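Local coordinates for protein Abbfa_003403 (Acinetobacter baumannii, PDB 4ZXH) that probably activates an amino acid, carries it on a phosphopantetheine arm and joins and releases peptide products, as a four-domain nonribosomal peptide synthetase, at residues R8-I19 / I82-Y91; Q490-T501 / L682-V690. All blocks are in the same frame, centred on the assembly; numbering follows the deposited sequence.

Contact 1: R8-I19 / I82-Y91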
loop_
_atom_site.group_PDB
_atom_site.type_symbol
_atom_site.label_atom_id
_atom_site.label_comp_id
_atom_site.label_asym_id
_atom_site.label_seq_id
_atom_site.Cartn_x
_atom_site.Cartn_y
_atom_site.Cartn_z
ATOM N N ARG A 8 23.111 30.224 29.089
ATOM C CA ARG A 8 23.124 30.146 27.639
ATOM C C ARG A 8 23.759 31.408 27.069
ATOM O O ARG A 8 23.149 32.485 27.079
ATOM C CB ARG A 8 21.694 29.976 27.108
ATOM C CG ARG A 8 21.555 29.400 25.704
ATOM C CD ARG A 8 20.178 28.755 25.567
ATOM N NE ARG A 8 19.270 29.223 26.618
ATOM C CZ ARG A 8 18.286 28.502 27.155
ATOM N NH1 ARG A 8 18.060 27.257 26.754
ATOM N NH2 ARG A 8 17.528 29.026 28.106
ATOM N N LEU A 9 24.996 31.293 26.600
ATOM C CA LEU A 9 25.565 32.367 25.794
ATOM C C LEU A 9 25.665 31.827 24.363
ATOM O O LEU A 9 25.825 30.618 24.169
ATOM C CB LEU A 9 26.909 32.844 26.358
ATOM C CG LEU A 9 28.056 31.868 26.620
ATOM C CD1 LEU A 9 28.876 31.760 25.371
ATOM C CD2 LEU A 9 28.922 32.294 27.792
ATOM N N GLU A 10 25.571 32.714 23.372
ATOM C CA GLU A 10 25.107 32.319 22.038
ATOM C C GLU A 10 26.212 31.829 21.079
ATOM O O GLU A 10 27.209 32.511 20.863
ATOM C CB GLU A 10 24.312 33.473 21.404
ATOM C CG GLU A 10 23.040 32.994 20.690
ATOM C CD GLU A 10 21.861 32.741 21.637
ATOM O OE1 GLU A 10 22.015 32.911 22.870
ATOM O OE2 GLU A 10 20.780 32.351 21.140
ATOM N N PRO A 11 26.023 30.620 20.515
ATOM C CA PRO A 11 27.036 29.837 19.791
ATOM C C PRO A 11 27.362 30.312 18.376
ATOM O O PRO A 11 26.518 30.918 17.720
ATOM C CB PRO A 11 26.408 28.443 19.739
ATOM C CG PRO A 11 24.945 28.692 19.821
ATOM C CD PRO A 11 24.764 29.868 20.685
ATOM N N GLU A 12 28.590 30.032 17.940
ATOM C CA GLU A 12 29.032 30.258 16.571
ATOM C C GLU A 12 29.458 28.922 15.943
ATOM O O GLU A 12 29.789 27.974 16.643
ATOM C CB GLU A 12 30.194 31.260 16.525
ATOM C CG GLU A 12 29.879 32.707 16.972
ATOM C CD GLU A 12 28.801 33.411 16.129
ATOM O OE1 GLU A 12 28.784 33.237 14.888
ATOM O OE2 GLU A 12 27.979 34.158 16.710
ATOM N N VAL A 13 29.454 28.849 14.621
ATOM C CA VAL A 13 29.900 27.654 13.917
ATOM C C VAL A 13 31.425 27.624 13.808
ATOM O O VAL A 13 32.039 28.576 13.322
ATOM C CB VAL A 13 29.266 27.579 12.498
ATOM C CG1 VAL A 13 29.788 26.388 11.722
ATOM C CG2 VAL A 13 27.756 27.508 12.600
ATOM N N LEU A 14 32.040 26.538 14.268
ATOM C CA LEU A 14 33.493 26.394 14.169
ATOM C C LEU A 14 33.940 25.919 12.788
ATOM O O LEU A 14 34.849 26.502 12.200
ATOM C CB LEU A 14 34.024 25.428 15.230
ATOM C CG LEU A 14 34.232 25.949 16.649
ATOM C CD1 LEU A 14 34.762 24.835 17.536
ATOM C CD2 LEU A 14 35.187 27.100 16.623
ATOM N N SER A 15 33.318 24.854 12.283
ATOM C CA SER A 15 33.651 24.335 10.955
ATOM C C SER A 15 32.488 23.575 10.291
ATOM O O SER A 15 31.570 23.108 10.967
ATOM C CB SER A 15 34.885 23.427 11.029
ATOM O OG SER A 15 34.689 22.347 11.925
ATOM N N ARG A 16 32.556 23.457 8.961
ATOM C CA ARG A 16 31.539 22.773 8.150
ATOM C C ARG A 16 32.080 21.508 7.493
ATOM O O ARG A 16 33.125 21.539 6.863
ATOM C CB ARG A 16 31.007 23.714 7.068
ATOM C CG ARG A 16 30.445 25.020 7.620
ATOM C CD ARG A 16 29.616 25.802 6.599
ATOM N NE ARG A 16 28.828 26.823 7.289
ATOM C CZ ARG A 16 27.530 26.714 7.546
ATOM N NH1 ARG A 16 26.875 25.643 7.129
ATOM N NH2 ARG A 16 26.883 27.681 8.199
ATOM N N HIS A 17 31.365 20.396 7.621
ATOM C CA HIS A 17 31.802 19.159 6.979
ATOM C C HIS A 17 30.675 18.415 6.264
ATOM O O HIS A 17 29.497 18.777 6.367
ATOM C CB HIS A 17 32.443 18.251 8.016
ATOM C CG HIS A 17 33.457 18.950 8.856
ATOM N ND1 HIS A 17 34.741 19.194 8.419
ATOM C CD2 HIS A 17 33.362 19.514 10.083
ATOM C CE1 HIS A 17 35.403 19.851 9.355
ATOM N NE2 HIS A 17 34.589 20.056 10.377
ATOM N N ALA A 18 31.057 17.381 5.520
ATOM C CA ALA A 18 30.094 16.497 4.899
ATOM C C ALA A 18 29.587 15.486 5.921
ATOM O O ALA A 18 30.220 15.288 6.957
ATOM C CB ALA A 18 30.718 15.795 3.726
ATOM N N ILE A 19 28.445 14.858 5.648
ATOM C CA ILE A 19 28.053 13.682 6.421
ATOM C C ILE A 19 28.557 12.471 5.653
ATOM O O ILE A 19 28.894 12.574 4.467
ATOM C CB ILE A 19 26.528 13.571 6.650
ATOM C CG1 ILE A 19 25.784 13.437 5.327
ATOM C CG2 ILE A 19 25.988 14.788 7.357
ATOM C CD1 ILE A 19 24.329 12.999 5.506
ATOM N N ILE A 82 23.652 17.818 2.386
ATOM C CA ILE A 82 23.576 17.748 3.836
ATOM C C ILE A 82 24.944 17.970 4.464
ATOM O O ILE A 82 25.946 17.430 3.994
ATOM C CB ILE A 82 23.012 16.397 4.270
ATOM C CG1 ILE A 82 21.722 16.117 3.492
ATOM C CG2 ILE A 82 22.736 16.364 5.774
ATOM C CD1 ILE A 82 21.298 14.639 3.464
ATOM N N GLU A 83 24.991 18.779 5.520
ATOM C CA GLU A 83 26.253 19.092 6.198
ATOM C C GLU A 83 26.262 18.659 7.673
ATOM O O GLU A 83 25.214 18.437 8.271
ATOM C CB GLU A 83 26.540 20.594 6.105
ATOM C CG GLU A 83 27.136 21.063 4.783
ATOM C CD GLU A 83 27.428 22.564 4.767
ATOM O OE1 GLU A 83 26.634 23.319 5.370
ATOM O OE2 GLU A 83 28.458 22.984 4.174
ATOM N N GLN A 84 27.459 18.522 8.236
ATOM C CA GLN A 84 27.668 18.466 9.689
ATOM C C GLN A 84 28.334 19.751 10.128
ATOM O O GLN A 84 29.389 20.120 9.600
ATOM C CB GLN A 84 28.573 17.303 10.098
ATOM C CG GLN A 84 27.951 15.953 10.054
ATOM C CD GLN A 84 28.913 14.873 10.495
ATOM O OE1 GLN A 84 28.669 14.184 11.479
ATOM N NE2 GLN A 84 30.009 14.708 9.758
ATOM N N LEU A 85 27.747 20.435 11.096
ATOM C CA LEU A 85 28.401 21.607 11.658
ATOM C C LEU A 85 28.913 21.300 13.074
ATOM O O LEU A 85 28.176 20.755 13.903
ATOM C CB LEU A 85 27.440 22.791 11.691
ATOM C CG LEU A 85 26.658 23.194 10.441
ATOM C CD1 LEU A 85 25.892 24.481 10.706
ATOM C CD2 LEU A 85 27.562 23.340 9.214
ATOM N N ILE A 86 30.172 21.635 13.346
ATOM C CA ILE A 86 30.672 21.620 14.719
ATOM C C ILE A 86 30.526 23.005 15.348
ATOM O O ILE A 86 31.236 23.935 14.988
ATOM C CB ILE A 86 32.146 21.180 14.800
ATOM C CG1 ILE A 86 32.307 19.711 14.392
ATOM C CG2 ILE A 86 32.649 21.347 16.216
ATOM C CD1 ILE A 86 33.741 19.306 14.126
ATOM N N TRP A 87 29.582 23.140 16.274
ATOM C CA TRP A 87 29.380 24.385 17.006
ATOM C C TRP A 87 30.427 24.541 18.102
ATOM O O TRP A 87 30.826 23.558 18.709
ATOM C CB TRP A 87 27.983 24.416 17.618
ATOM C CG TRP A 87 26.904 24.415 16.607
ATOM C CD1 TRP A 87 26.314 23.326 16.037
ATOM C CD2 TRP A 87 26.279 25.561 16.025
ATOM N NE1 TRP A 87 25.353 23.727 15.135
ATOM C CE2 TRP A 87 25.318 25.096 15.109
ATOM C CE3 TRP A 87 26.437 26.939 16.193
ATOM C CZ2 TRP A 87 24.516 25.956 14.369
ATOM C CZ3 TRP A 87 25.645 27.792 15.450
ATOM C CH2 TRP A 87 24.695 27.298 14.549
ATOM N N ASP A 88 30.867 25.764 18.372
ATOM C CA ASP A 88 31.854 25.976 19.430
ATOM C C ASP A 88 31.282 25.586 20.791
ATOM O O ASP A 88 32.019 25.216 21.707
ATOM C CB ASP A 88 32.331 27.434 19.459
ATOM C CG ASP A 88 31.227 28.411 19.831
ATOM O OD1 ASP A 88 30.028 28.072 19.683
ATOM O OD2 ASP A 88 31.562 29.538 20.263
ATOM N N ARG A 89 29.960 25.671 20.917
ATOM C CA ARG A 89 29.290 25.306 22.160
ATOM C C ARG A 89 27.802 25.070 21.950
ATOM O O ARG A 89 27.187 25.654 21.071
ATOM C CB ARG A 89 29.504 26.383 23.215
ATOM C CG ARG A 89 28.758 27.648 22.921
ATOM C CD ARG A 89 29.036 28.689 23.975
ATOM N NE ARG A 89 30.443 29.104 24.041
ATOM C CZ ARG A 89 30.960 30.140 23.377
ATOM N NH1 ARG A 89 30.193 30.864 22.559
ATOM N NH2 ARG A 89 32.254 30.449 23.513
ATOM N N VAL A 90 27.235 24.194 22.767
ATOM C CA VAL A 90 25.825 23.846 22.694
ATOM C C VAL A 90 25.211 23.931 24.093
ATOM O O VAL A 90 25.835 23.517 25.072
ATOM C CB VAL A 90 25.632 22.430 22.136
ATOM C CG1 VAL A 90 24.166 22.084 22.092
ATOM C CG2 VAL A 90 26.208 22.334 20.755
ATOM N N TYR A 91 24.008 24.471 24.221
ATOM C CA TYR A 91 23.385 24.425 25.532
ATOM C C TYR A 91 22.813 23.019 25.683
ATOM O O TYR A 91 22.048 22.566 24.845
ATOM C CB TYR A 91 22.317 25.515 25.709
ATOM C CG TYR A 91 21.828 25.658 27.151
ATOM C CD1 TYR A 91 22.654 26.196 28.138
ATOM C CD2 TYR A 91 20.538 25.265 27.521
ATOM C CE1 TYR A 91 22.216 26.322 29.452
ATOM C CE2 TYR A 91 20.094 25.398 28.831
ATOM C CZ TYR A 91 20.938 25.926 29.792
ATOM O OH TYR A 91 20.509 26.058 31.094
#

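Contact 2: Q490-T501 / L682-V690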
loop_
_atom_site.group_PDB
_atom_site.type_symbol
_atom_site.label_atom_id
_atom_site.label_comp_id
_atom_site.label_asym_id
_atom_site.label_seq_id
_atom_site.Cartn_x
_atom_site.Cartn_y
_atom_site.Cartn_z
ATOM N N GLN A 490 -45.126 -31.171 14.385
ATOM C CA GLN A 490 -45.556 -29.795 14.152
ATOM C C GLN A 490 -46.852 -29.716 13.349
ATOM O O GLN A 490 -47.698 -28.869 13.614
ATOM C CB GLN A 490 -44.455 -28.998 13.450
ATOM C CG GLN A 490 -43.204 -28.827 14.301
ATOM C CD GLN A 490 -43.507 -28.276 15.687
ATOM O OE1 GLN A 490 -44.330 -27.368 15.852
ATOM N NE2 GLN A 490 -42.867 -28.854 16.696
ATOM N N ILE A 491 -47.021 -30.598 12.376
ATOM C CA ILE A 491 -48.291 -30.669 11.657
ATOM C C ILE A 491 -49.459 -31.053 12.584
ATOM O O ILE A 491 -50.495 -30.386 12.592
ATOM C CB ILE A 491 -48.205 -31.663 10.488
ATOM C CG1 ILE A 491 -47.304 -31.084 9.390
ATOM C CG2 ILE A 491 -49.576 -31.951 9.941
ATOM C CD1 ILE A 491 -47.096 -31.994 8.215
ATOM N N ASP A 492 -49.285 -32.106 13.381
ATOM C CA ASP A 492 -50.345 -32.571 14.281
ATOM C C ASP A 492 -50.687 -31.538 15.351
ATOM O O ASP A 492 -51.837 -31.434 15.774
ATOM C CB ASP A 492 -49.948 -33.896 14.945
ATOM C CG ASP A 492 -49.839 -35.052 13.943
ATOM O OD1 ASP A 492 -50.504 -34.999 12.879
ATOM O OD2 ASP A 492 -49.082 -36.012 14.221
ATOM N N GLU A 493 -49.685 -30.772 15.775
ATOM C CA GLU A 493 -49.862 -29.787 16.842
ATOM C C GLU A 493 -50.313 -28.417 16.341
ATOM O O GLU A 493 -51.238 -27.822 16.897
ATOM C CB GLU A 493 -48.566 -29.626 17.639
ATOM C CG GLU A 493 -48.226 -30.816 18.508
ATOM C CD GLU A 493 -46.946 -30.615 19.296
ATOM O OE1 GLU A 493 -46.290 -29.562 19.120
ATOM O OE2 GLU A 493 -46.596 -31.513 20.092
ATOM N N ARG A 494 -49.656 -27.911 15.302
ATOM C CA ARG A 494 -49.950 -26.565 14.809
ATOM C C ARG A 494 -51.308 -26.465 14.102
ATOM O O ARG A 494 -51.854 -25.371 13.962
ATOM C CB ARG A 494 -48.834 -26.088 13.876
ATOM C CG ARG A 494 -47.495 -25.884 14.582
ATOM C CD ARG A 494 -47.612 -24.806 15.648
ATOM N NE ARG A 494 -47.870 -23.498 15.052
ATOM C CZ ARG A 494 -48.427 -22.479 15.697
ATOM N NH1 ARG A 494 -48.788 -22.608 16.970
ATOM N NH2 ARG A 494 -48.622 -21.329 15.065
ATOM N N GLY A 495 -51.844 -27.605 13.662
ATOM C CA GLY A 495 -53.185 -27.673 13.097
ATOM C C GLY A 495 -53.475 -26.738 11.932
ATOM O O GLY A 495 -52.972 -26.942 10.819
ATOM N N ASP A 496 -54.280 -25.705 12.189
ATOM C CA ASP A 496 -54.741 -24.804 11.132
ATOM C C ASP A 496 -53.973 -23.478 11.081
ATOM O O ASP A 496 -54.271 -22.602 10.263
ATOM C CB ASP A 496 -56.245 -24.554 11.288
ATOM C CG ASP A 496 -57.078 -25.740 10.807
ATOM O OD1 ASP A 496 -56.635 -26.422 9.852
ATOM O OD2 ASP A 496 -58.158 -26.005 11.384
ATOM N N ASN A 497 -52.969 -23.343 11.943
ATOM C CA ASN A 497 -52.054 -22.210 11.871
ATOM C C ASN A 497 -51.299 -22.168 10.552
ATOM O O ASN A 497 -51.162 -23.194 9.869
ATOM C CB ASN A 497 -51.051 -22.258 13.021
ATOM C CG ASN A 497 -51.622 -21.730 14.317
ATOM O OD1 ASN A 497 -51.717 -22.463 15.301
ATOM N ND2 ASN A 497 -51.974 -20.445 14.338
ATOM N N HIS A 498 -50.801 -20.981 10.211
ATOM C CA HIS A 498 -50.053 -20.778 8.972
ATOM C C HIS A 498 -48.726 -21.534 8.955
ATOM O O HIS A 498 -48.047 -21.643 9.971
ATOM C CB HIS A 498 -49.780 -19.291 8.741
ATOM C CG HIS A 498 -51.008 -18.435 8.745
ATOM N ND1 HIS A 498 -52.184 -18.816 8.137
ATOM C CD2 HIS A 498 -51.227 -17.201 9.255
ATOM C CE1 HIS A 498 -53.084 -17.862 8.288
ATOM N NE2 HIS A 498 -52.529 -16.872 8.963
ATOM N N ALA A 499 -48.363 -22.036 7.781
ATOM C CA ALA A 499 -47.108 -22.736 7.578
ATOM C C ALA A 499 -46.350 -22.151 6.379
ATOM O O ALA A 499 -45.148 -21.904 6.457
ATOM C CB ALA A 499 -47.361 -24.214 7.376
ATOM N N LEU A 500 -47.057 -21.932 5.273
ATOM C CA LEU A 500 -46.436 -21.430 4.048
ATOM C C LEU A 500 -47.185 -20.238 3.438
ATOM O O LEU A 500 -48.409 -20.271 3.307
ATOM C CB LEU A 500 -46.335 -22.562 3.026
ATOM C CG LEU A 500 -45.523 -23.774 3.493
ATOM C CD1 LEU A 500 -45.768 -24.979 2.601
ATOM C CD2 LEU A 500 -44.042 -23.447 3.531
ATOM N N THR A 501 -46.451 -19.186 3.069
ATOM C CA THR A 501 -47.046 -18.040 2.379
ATOM C C THR A 501 -46.530 -17.912 0.959
ATOM O O THR A 501 -45.354 -17.641 0.741
ATOM C CB THR A 501 -46.779 -16.720 3.099
ATOM O OG1 THR A 501 -47.408 -16.743 4.384
ATOM C CG2 THR A 501 -47.363 -15.571 2.288
ATOM N N LEU A 682 -40.444 -24.951 9.820
ATOM C CA LEU A 682 -41.436 -26.022 9.843
ATOM C C LEU A 682 -41.139 -27.036 10.950
ATOM O O LEU A 682 -42.051 -27.630 11.509
ATOM C CB LEU A 682 -41.495 -26.728 8.504
ATOM C CG LEU A 682 -41.908 -25.884 7.313
ATOM C CD1 LEU A 682 -41.847 -26.747 6.064
ATOM C CD2 LEU A 682 -43.301 -25.317 7.512
ATOM N N MET A 683 -39.863 -27.228 11.271
ATOM C CA MET A 683 -39.487 -28.071 12.405
ATOM C C MET A 683 -39.998 -27.532 13.757
ATOM O O MET A 683 -40.065 -28.277 14.746
ATOM C CB MET A 683 -37.961 -28.236 12.467
ATOM C CG MET A 683 -37.343 -29.098 11.367
ATOM S SD MET A 683 -35.552 -28.838 11.160
ATOM C CE MET A 683 -34.945 -29.002 12.834
ATOM N N TYR A 684 -40.362 -26.253 13.820
ATOM C CA TYR A 684 -40.684 -25.674 15.124
ATOM C C TYR A 684 -42.036 -24.954 15.211
ATOM O O TYR A 684 -42.411 -24.468 16.286
ATOM C CB TYR A 684 -39.541 -24.739 15.551
ATOM C CG TYR A 684 -38.260 -25.510 15.774
ATOM C CD1 TYR A 684 -38.086 -26.275 16.926
ATOM C CD2 TYR A 684 -37.247 -25.525 14.816
ATOM C CE1 TYR A 684 -36.940 -27.013 17.143
ATOM C CE2 TYR A 684 -36.079 -26.266 15.027
ATOM C CZ TYR A 684 -35.944 -27.008 16.200
ATOM O OH TYR A 684 -34.818 -27.752 16.440
ATOM N N GLY A 685 -42.771 -24.907 14.100
ATOM C CA GLY A 685 -44.130 -24.389 14.113
ATOM C C GLY A 685 -44.284 -22.985 13.555
ATOM O O GLY A 685 -45.387 -22.417 13.552
ATOM N N GLY A 686 -43.174 -22.424 13.082
ATOM C CA GLY A 686 -43.164 -21.096 12.491
ATOM C C GLY A 686 -43.641 -21.047 11.046
ATOM O O GLY A 686 -44.200 -22.014 10.539
ATOM N N VAL A 687 -43.413 -19.914 10.386
ATOM C CA VAL A 687 -43.894 -19.689 9.027
ATOM C C VAL A 687 -42.773 -19.519 7.994
ATOM O O VAL A 687 -41.823 -18.757 8.199
ATOM C CB VAL A 687 -44.797 -18.442 8.971
ATOM C CG1 VAL A 687 -45.192 -18.141 7.538
ATOM C CG2 VAL A 687 -46.018 -18.639 9.841
ATOM N N VAL A 688 -42.886 -20.229 6.876
ATOM C CA VAL A 688 -41.994 -19.988 5.743
ATOM C C VAL A 688 -42.679 -19.087 4.715
ATOM O O VAL A 688 -43.699 -19.460 4.138
ATOM C CB VAL A 688 -41.558 -21.300 5.045
ATOM C CG1 VAL A 688 -40.832 -20.986 3.736
ATOM C CG2 VAL A 688 -40.678 -22.146 5.956
ATOM N N HIS A 689 -42.124 -17.899 4.499
ATOM C CA HIS A 689 -42.570 -17.053 3.403
ATOM C C HIS A 689 -41.761 -17.393 2.154
ATOM O O HIS A 689 -40.576 -17.049 2.050
ATOM C CB HIS A 689 -42.426 -15.576 3.766
ATOM C CG HIS A 689 -43.267 -15.169 4.933
ATOM N ND1 HIS A 689 -44.468 -14.506 4.792
ATOM C CD2 HIS A 689 -43.096 -15.358 6.263
ATOM C CE1 HIS A 689 -44.995 -14.296 5.985
ATOM N NE2 HIS A 689 -44.184 -14.806 6.894
ATOM N N VAL A 690 -42.386 -18.098 1.216
ATOM C CA VAL A 690 -41.714 -18.399 -0.040
ATOM C C VAL A 690 -41.755 -17.167 -0.939
ATOM O O VAL A 690 -42.806 -16.779 -1.452
ATOM C CB VAL A 690 -42.335 -19.602 -0.757
ATOM C CG1 VAL A 690 -41.583 -19.884 -2.031
ATOM C CG2 VAL A 690 -42.297 -20.814 0.138
#

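Contact 1: R8-I19 / I82-Y91
A classic beta bulge sets Leu14 and Ser15 against the single Ile86, where strand 13-18 runs antiparallel to strand 82-87, axes 4.5 Å apart at closest and directions 146° apart. Leu14 N donates a hydrogen bond to Ile86 O, and Ile86 N one to Ser15 O. Strand 13-18 edges a three-stranded sheet of the condensation region that strand 73-78 completes. On one face past the bulge, Arg16 and Leu85 lie alongside, Leu85 CD2 over a guanidinium face, while Arg16 NH1 makes a salt bridge to Glu83 OE1 (2.9 Å), approached on the syn side but 27° out of the carboxylate plane, by a bent N-H (131°). On the other, Ser15 OG and His17 NE2 share a hydrogen bond of 2.8 Å beside Ile86 CD1, and Asp185 holds His17 ND1. Extended beyond CG, Gln84 sends NE2 to Ala18 O (2.9 Å), while Gln23 binds OE1. Before the bulge, Val13 CG2 sits over the six-membered ring of Trp87, a CH-pi contact 3.7 Å from its centroid; Ser74 takes NE1. Beyond the paired strands, Asp88 and Glu12 bond to each other: Asp88 N meets Glu12 O almost straight, and Asp88 OD1 accepts Glu12 N from above the carboxylate plane (3.0 Å).

Contact 2: Q490-T501 / L682-V690
Leu500 pairs with Val688, and Thr501 with His689, where strands 498-501 and 687-690 run parallel, their axes 4.7 Å apart at closest and their directions 11° apart. They are neighbours in the large mixed sheet of the AMP-binding, adenylation-type fold. The bonding alternates as parallel pairing requires: Val688 N to Ala499 O (2.8 Å), Thr501 N to Val688 O (3.0 Å), then a weak bond from Val690 N to Thr501 O. Leu500 and Val688 point the same way on one face, CD2 of Leu500 resting 3.6 Å from Val688 CB, and Leu512 of helix 509-525 packs on Leu500 there. On the other face Thr501 lies alongside His689, its CB 3.6 Å from the ring atom ND1. Ahead of the strands, the end of helix 483-494 meets the turn at 682-686. Gln490 CG, anti to the carbonyl carbon (chi1 -65°), lies against two backbone carbonyls, 3.2 Å from both Leu682 O and Met683 O. Gly685, with phi at 103°, brings its bare CA against the Arg494 chain. Arg494 CG lies 3.7 Å from Gly685 CA, and the bends at chi2 and chi3 bring Arg494 NE to 3.1 Å from Gly685 O.

Contacts 1 and 2 illustrate how a multidomain synthetase repeats one device, pairing strands distant in sequence, in separate domains. Their centres lie 89 Å apart on opposite sides of the chain's centre, with nearest atoms about 70 Å apart, and both segments of contact 1 precede those of contact 2 in the sequence. One adds an antiparallel edge strand in the condensation region; the other joins parallel neighbours within the adenylation sheet. Contact 1 lies nearer the bound groups: the side chain of Ile82 is about 10 Å from the phosphopantetheine, the arm of the carrier domain, and that of Tyr91 about 8 Å from a nickel ion. Contact 2 is buried structural packing.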